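Local coordinates for SusD family protein (Bacteroides uniformis, PDB 7KV1) that probably binds beta-glucans at the bacterial cell surface as a SusD-like glycan-binding protein of the gut microbiota, at residues L341-M346 with E457-F462; D453-R458 with L472-G477. All coordinates share one frame; numbering follows the deposited sequence.

Interaction 1 of 2, residues L341-M346 with E457-F462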
loop_
_atom_site.group_PDB
_atom_site.type_symbol
_atom_site.label_atom_id
_atom_site.label_comp_id
_atom_site.label_asym_id
_atom_site.label_seq_id
_atom_site.Cartn_x
_atom_site.Cartn_y
_atom_site.Cartn_z
ATOM N N LEU A 341 -14.405 9.048 -13.588
ATOM C CA LEU A 341 -15.496 8.375 -14.338
ATOM C C LEU A 341 -14.919 7.189 -15.115
ATOM O O LEU A 341 -15.569 6.140 -15.217
ATOM C CB LEU A 341 -16.165 9.386 -15.286
ATOM C CG LEU A 341 -17.328 8.840 -16.131
ATOM C CD1 LEU A 341 -18.397 8.171 -15.265
ATOM C CD2 LEU A 341 -17.950 9.958 -16.972
ATOM N N GLU A 342 -13.741 7.360 -15.678
ATOM C CA GLU A 342 -13.020 6.314 -16.439
ATOM C C GLU A 342 -12.815 5.097 -15.525
ATOM O O GLU A 342 -12.928 3.962 -15.982
ATOM C CB GLU A 342 -11.737 6.954 -16.992
ATOM C CG GLU A 342 -11.962 8.230 -17.841
ATOM C CD GLU A 342 -12.418 9.585 -17.247
ATOM O OE1 GLU A 342 -11.989 9.987 -16.144
ATOM O OE2 GLU A 342 -13.192 10.301 -17.940
ATOM N N THR A 343 -12.576 5.288 -14.237
ATOM C CA THR A 343 -12.408 4.156 -13.287
ATOM C C THR A 343 -13.736 3.405 -13.095
ATOM O O THR A 343 -13.729 2.143 -12.966
ATOM C CB THR A 343 -11.828 4.649 -11.961
ATOM O OG1 THR A 343 -10.728 5.486 -12.306
ATOM C CG2 THR A 343 -11.400 3.529 -11.046
ATOM N N TYR A 344 -14.843 4.132 -12.976
ATOM C CA TYR A 344 -16.171 3.485 -12.910
ATOM C C TYR A 344 -16.386 2.731 -14.227
ATOM O O TYR A 344 -16.770 1.540 -14.214
ATOM C CB TYR A 344 -17.252 4.518 -12.593
ATOM C CG TYR A 344 -18.643 3.955 -12.652
ATOM C CD1 TYR A 344 -19.200 3.288 -11.572
ATOM C CD2 TYR A 344 -19.383 4.048 -13.820
ATOM C CE1 TYR A 344 -20.474 2.739 -11.642
ATOM C CE2 TYR A 344 -20.662 3.519 -13.906
ATOM C CZ TYR A 344 -21.200 2.857 -12.815
ATOM O OH TYR A 344 -22.431 2.294 -12.927
ATOM N N GLN A 345 -16.142 3.382 -15.357
ATOM C CA GLN A 345 -16.516 2.821 -16.699
ATOM C C GLN A 345 -15.635 1.631 -17.121
ATOM O O GLN A 345 -16.069 0.871 -17.999
ATOM C CB GLN A 345 -16.459 3.915 -17.769
ATOM C CG GLN A 345 -17.485 5.003 -17.535
ATOM C CD GLN A 345 -17.365 6.131 -18.531
ATOM O OE1 GLN A 345 -16.294 6.438 -19.050
ATOM N NE2 GLN A 345 -18.485 6.775 -18.780
ATOM N N MET A 346 -14.488 1.369 -16.491
ATOM C CA MET A 346 -13.613 0.240 -16.934
ATOM C C MET A 346 -14.231 -1.092 -16.494
ATOM O O MET A 346 -13.855 -2.122 -17.047
ATOM C CB MET A 346 -12.188 0.371 -16.383
ATOM C CG MET A 346 -12.059 0.034 -14.900
ATOM S SD MET A 346 -10.413 0.549 -14.301
ATOM C CE MET A 346 -10.541 0.071 -12.581
ATOM N N GLU A 457 -6.006 -7.228 -14.506
ATOM C CA GLU A 457 -6.767 -7.774 -13.363
ATOM C C GLU A 457 -6.378 -7.073 -12.052
ATOM O O GLU A 457 -7.279 -6.772 -11.242
ATOM C CB GLU A 457 -6.612 -9.286 -13.260
ATOM C CG GLU A 457 -7.772 -9.929 -12.558
ATOM C CD GLU A 457 -9.095 -9.836 -13.303
ATOM O OE1 GLU A 457 -9.071 -9.964 -14.546
ATOM O OE2 GLU A 457 -10.146 -9.644 -12.620
ATOM N N ARG A 458 -5.106 -6.738 -11.880
ATOM C CA ARG A 458 -4.620 -5.975 -10.721
ATOM C C ARG A 458 -5.329 -4.615 -10.685
ATOM O O ARG A 458 -5.654 -4.166 -9.599
ATOM C CB ARG A 458 -3.088 -5.821 -10.767
ATOM C CG ARG A 458 -2.321 -7.112 -10.532
ATOM C CD ARG A 458 -0.832 -6.880 -10.653
ATOM N NE ARG A 458 -0.405 -6.181 -9.466
ATOM C CZ ARG A 458 -0.030 -6.776 -8.332
ATOM N NH1 ARG A 458 0.019 -8.086 -8.247
ATOM N NH2 ARG A 458 0.294 -6.067 -7.276
ATOM N N ARG A 459 -5.527 -3.965 -11.830
ATOM C CA ARG A 459 -6.164 -2.634 -11.849
ATOM C C ARG A 459 -7.620 -2.775 -11.367
ATOM O O ARG A 459 -8.080 -1.961 -10.555
ATOM C CB ARG A 459 -6.141 -2.035 -13.257
ATOM C CG ARG A 459 -6.739 -0.637 -13.282
ATOM C CD ARG A 459 -6.902 0.103 -14.592
ATOM N NE ARG A 459 -7.216 1.477 -14.155
ATOM C CZ ARG A 459 -7.608 2.469 -14.939
ATOM N NH1 ARG A 459 -7.773 2.271 -16.236
ATOM N NH2 ARG A 459 -7.890 3.649 -14.403
ATOM N N LEU A 460 -8.323 -3.791 -11.848
ATOM C CA LEU A 460 -9.739 -4.001 -11.475
ATOM C C LEU A 460 -9.849 -4.371 -9.985
ATOM O O LEU A 460 -10.847 -3.969 -9.308
ATOM C CB LEU A 460 -10.361 -5.070 -12.375
ATOM C CG LEU A 460 -10.408 -4.759 -13.871
ATOM C CD1 LEU A 460 -10.871 -5.994 -14.650
ATOM C CD2 LEU A 460 -11.350 -3.604 -14.161
ATOM N N GLU A 461 -8.885 -5.114 -9.466
ATOM C CA GLU A 461 -8.998 -5.773 -8.149
ATOM C C GLU A 461 -8.683 -4.782 -7.023
ATOM O O GLU A 461 -9.266 -4.947 -5.948
ATOM C CB GLU A 461 -8.092 -6.998 -8.112
ATOM C CG GLU A 461 -8.140 -7.830 -6.834
ATOM C CD GLU A 461 -9.445 -8.557 -6.579
ATOM O OE1 GLU A 461 -10.173 -8.761 -7.551
ATOM O OE2 GLU A 461 -9.718 -8.922 -5.389
ATOM N N PHE A 462 -7.808 -3.804 -7.256
ATOM C CA PHE A 462 -7.132 -3.059 -6.166
ATOM C C PHE A 462 -7.413 -1.553 -6.211
ATOM O O PHE A 462 -6.647 -0.776 -5.621
ATOM C CB PHE A 462 -5.641 -3.384 -6.189
ATOM C CG PHE A 462 -5.345 -4.830 -5.899
ATOM C CD1 PHE A 462 -5.732 -5.420 -4.704
ATOM C CD2 PHE A 462 -4.662 -5.600 -6.817
ATOM C CE1 PHE A 462 -5.504 -6.762 -4.474
ATOM C CE2 PHE A 462 -4.383 -6.936 -6.565
ATOM C CZ PHE A 462 -4.816 -7.513 -5.394
#
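The backbones of M346 and L460 come nearest, CA to CA 7.9 Å, so side chains do nearly all of the bridging between segment 341-346 and the 457-461 part of helix 451-461. M346 gives the largest share of the buried surface, 93 Å². With CG between the backbone N and the carbonyl carbon (chi1 75°) and the chain extended beyond, it reaches toward the facing helix. Its SD lies over one face of the R459 guanidinium, off-centre toward the rim, 3.3 Å from R459 NE, while M346 CE lies 3.8 Å from the backbone O of R459. Nearer its root M346 slides past L460 in the opposite direction, CG 3.8 Å from L460 CD2. R459 extends from CG, bringing NH2 obliquely to T343 OG1 at 4.0 Å; that hydroxyl bonds instead to N81 O, and R459 NH2 has a long, weak ion pair to D80 and a weak hydrogen bond to N81. Replacing R459 with an alanine would probably leave the M346 sulfur without its flat partner and deprive D80 of its distant positive charge. The arrangement is tertiary packing between helix 451-461 and the short helix 341-345 within the SusD family region.

Interaction 2 of 2, residues D453-R458 with L472-G477; sequences DVLTER and LVRAEG
L455 and A475 make the apolar part of the contact: their CA atoms lie 8.4 Å apart, the nearest backbone approach, and L455 CD1 stands 4.3 Å from A475 CB. The other methyl of L455, CD2, meets the polar end of R474 obliquely, 3.8 Å from NH2, which puts aliphatic surface beside the arginine tip. The two segments belong to consecutive helices, 451-461 and 468-474, joined by a short link, in the SusD family region, whose clan is that of the tetratricopeptide repeats. Charged contacts make up the rest. R474 NH2 sits over one face of the R458 guanidinium, toward its rim and 3.5 Å from R458 NE, and the two guanidinium planes stand 90° apart, with R474 presenting its NH2 edge to the R458 face. A bend at chi3 (74°) turns the R458 plane across the approaching R474, whose chain is extended from CG to NE. D471 binds both cations and probably offsets their repulsion: its OD2 takes R458 NE and its OD1 takes R474 NE. E417 binds R474 NH1, while E410 and N414 hold R458 NH2 and NH1 respectively.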
loop_
_atom_site.group_PDB
_atom_site.type_symbol
_atom_site.label_atom_id
_atom_site.label_comp_id
_atom_site.label_asym_id
_atom_site.label_seq_id
_atom_site.Cartn_x
_atom_site.Cartn_y
_atom_site.Cartn_z
ATOM N N ASP A 453 -2.805 -9.462 -19.159
ATOM C CA ASP A 453 -4.086 -9.818 -18.495
ATOM C C ASP A 453 -3.930 -9.674 -16.973
ATOM O O ASP A 453 -4.889 -9.212 -16.333
ATOM C CB ASP A 453 -4.531 -11.250 -18.823
ATOM C CG ASP A 453 -4.865 -11.493 -20.291
ATOM O OD1 ASP A 453 -5.416 -10.549 -20.917
ATOM O OD2 ASP A 453 -4.572 -12.641 -20.809
ATOM N N VAL A 454 -2.824 -10.161 -16.402
ATOM C CA VAL A 454 -2.596 -10.081 -14.930
ATOM C C VAL A 454 -2.539 -8.596 -14.538
ATOM O O VAL A 454 -3.224 -8.204 -13.589
ATOM C CB VAL A 454 -1.352 -10.848 -14.479
ATOM C CG1 VAL A 454 -1.193 -10.799 -12.962
ATOM C CG2 VAL A 454 -1.371 -12.275 -14.988
ATOM N N LEU A 455 -1.774 -7.765 -15.247
ATOM C CA LEU A 455 -1.708 -6.322 -14.900
ATOM C C LEU A 455 -3.107 -5.701 -14.984
ATOM O O LEU A 455 -3.467 -4.832 -14.123
ATOM C CB LEU A 455 -0.699 -5.633 -15.830
ATOM C CG LEU A 455 0.720 -6.179 -15.772
ATOM C CD1 LEU A 455 1.583 -5.407 -16.729
ATOM C CD2 LEU A 455 1.291 -6.124 -14.345
ATOM N N THR A 456 -3.909 -6.065 -15.983
ATOM C CA THR A 456 -5.286 -5.515 -16.093
ATOM C C THR A 456 -6.102 -5.961 -14.888
ATOM O O THR A 456 -6.820 -5.123 -14.316
ATOM C CB THR A 456 -5.948 -5.905 -17.420
ATOM O OG1 THR A 456 -5.170 -5.250 -18.420
ATOM C CG2 THR A 456 -7.416 -5.522 -17.483
ATOM N N GLU A 457 -6.006 -7.228 -14.506
ATOM C CA GLU A 457 -6.767 -7.774 -13.363
ATOM C C GLU A 457 -6.378 -7.073 -12.052
ATOM O O GLU A 457 -7.279 -6.772 -11.242
ATOM C CB GLU A 457 -6.612 -9.286 -13.260
ATOM C CG GLU A 457 -7.772 -9.929 -12.558
ATOM C CD GLU A 457 -9.095 -9.836 -13.303
ATOM O OE1 GLU A 457 -9.071 -9.964 -14.546
ATOM O OE2 GLU A 457 -10.146 -9.644 -12.620
ATOM N N ARG A 458 -5.106 -6.738 -11.880
ATOM C CA ARG A 458 -4.620 -5.975 -10.721
ATOM C C ARG A 458 -5.329 -4.615 -10.685
ATOM O O ARG A 458 -5.654 -4.166 -9.599
ATOM C CB ARG A 458 -3.088 -5.821 -10.767
ATOM C CG ARG A 458 -2.321 -7.112 -10.532
ATOM C CD ARG A 458 -0.832 -6.880 -10.653
ATOM N NE ARG A 458 -0.405 -6.181 -9.466
ATOM C CZ ARG A 458 -0.030 -6.776 -8.332
ATOM N NH1 ARG A 458 0.019 -8.086 -8.247
ATOM N NH2 ARG A 458 0.294 -6.067 -7.276
ATOM N N LEU A 472 2.123 0.511 -12.473
ATOM C CA LEU A 472 2.384 1.204 -13.757
ATOM C C LEU A 472 3.897 1.471 -13.872
ATOM O O LEU A 472 4.452 1.249 -14.940
ATOM C CB LEU A 472 1.585 2.507 -13.839
ATOM C CG LEU A 472 0.100 2.368 -14.119
ATOM C CD1 LEU A 472 -0.620 3.692 -13.869
ATOM C CD2 LEU A 472 -0.123 1.883 -15.534
ATOM N N VAL A 473 4.563 1.844 -12.789
ATOM C CA VAL A 473 6.015 2.190 -12.820
ATOM C C VAL A 473 6.861 0.949 -13.105
ATOM O O VAL A 473 7.776 1.029 -13.955
ATOM C CB VAL A 473 6.467 2.863 -11.525
ATOM C CG1 VAL A 473 7.987 3.025 -11.490
ATOM C CG2 VAL A 473 5.753 4.199 -11.332
ATOM N N ARG A 474 6.580 -0.148 -12.407
ATOM C CA ARG A 474 7.397 -1.378 -12.537
ATOM C C ARG A 474 7.194 -1.980 -13.929
ATOM O O ARG A 474 8.134 -2.687 -14.415
ATOM C CB ARG A 474 7.088 -2.334 -11.392
ATOM C CG ARG A 474 5.775 -3.093 -11.511
ATOM C CD ARG A 474 5.508 -3.849 -10.219
ATOM N NE ARG A 474 4.236 -4.533 -10.270
ATOM C CZ ARG A 474 4.012 -5.679 -10.935
ATOM N NH1 ARG A 474 4.984 -6.262 -11.618
ATOM N NH2 ARG A 474 2.814 -6.241 -10.898
ATOM N N ALA A 475 6.017 -1.745 -14.522
ATOM C CA ALA A 475 5.616 -2.275 -15.847
ATOM C C ALA A 475 6.490 -1.674 -16.946
ATOM O O ALA A 475 6.561 -2.283 -18.006
ATOM C CB ALA A 475 4.152 -2.058 -16.146
ATOM N N GLU A 476 7.215 -0.600 -16.670
ATOM C CA GLU A 476 8.260 -0.097 -17.594
ATOM C C GLU A 476 9.299 -1.200 -17.878
ATOM O O GLU A 476 9.921 -1.147 -18.949
ATOM C CB GLU A 476 8.875 1.203 -17.077
ATOM C CG GLU A 476 7.889 2.357 -17.084
ATOM C CD GLU A 476 7.435 2.765 -18.477
ATOM O OE1 GLU A 476 8.284 2.772 -19.384
ATOM O OE2 GLU A 476 6.236 3.007 -18.669
ATOM N N GLY A 477 9.512 -2.140 -16.961
ATOM C CA GLY A 477 10.495 -3.207 -17.123
ATOM C C GLY A 477 9.824 -4.500 -17.559
ATOM O O GLY A 477 10.536 -5.505 -17.596
#

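In the fold
Helix 451-461 serves both contacts, and the two centres lie 13 Å apart on the same side of the chain's centre. Interaction 2 is buried in all four of its touching residues and joins neighbours in sequence, across 13 intervening residues. Interaction 1 is only partly buried and spans 110 residues, yet it hides more surface, 218 Å² against 140 Å². In each an arginine face is covered, by a thioether in one and by the NH2 of a second arginine in the other; interaction 2 adds an apolar pair. The outer arginine has weak polar partners, the inner pair several salt bridges with acidic residues. R458 and R459, adjacent on the helix, thus serve different contacts.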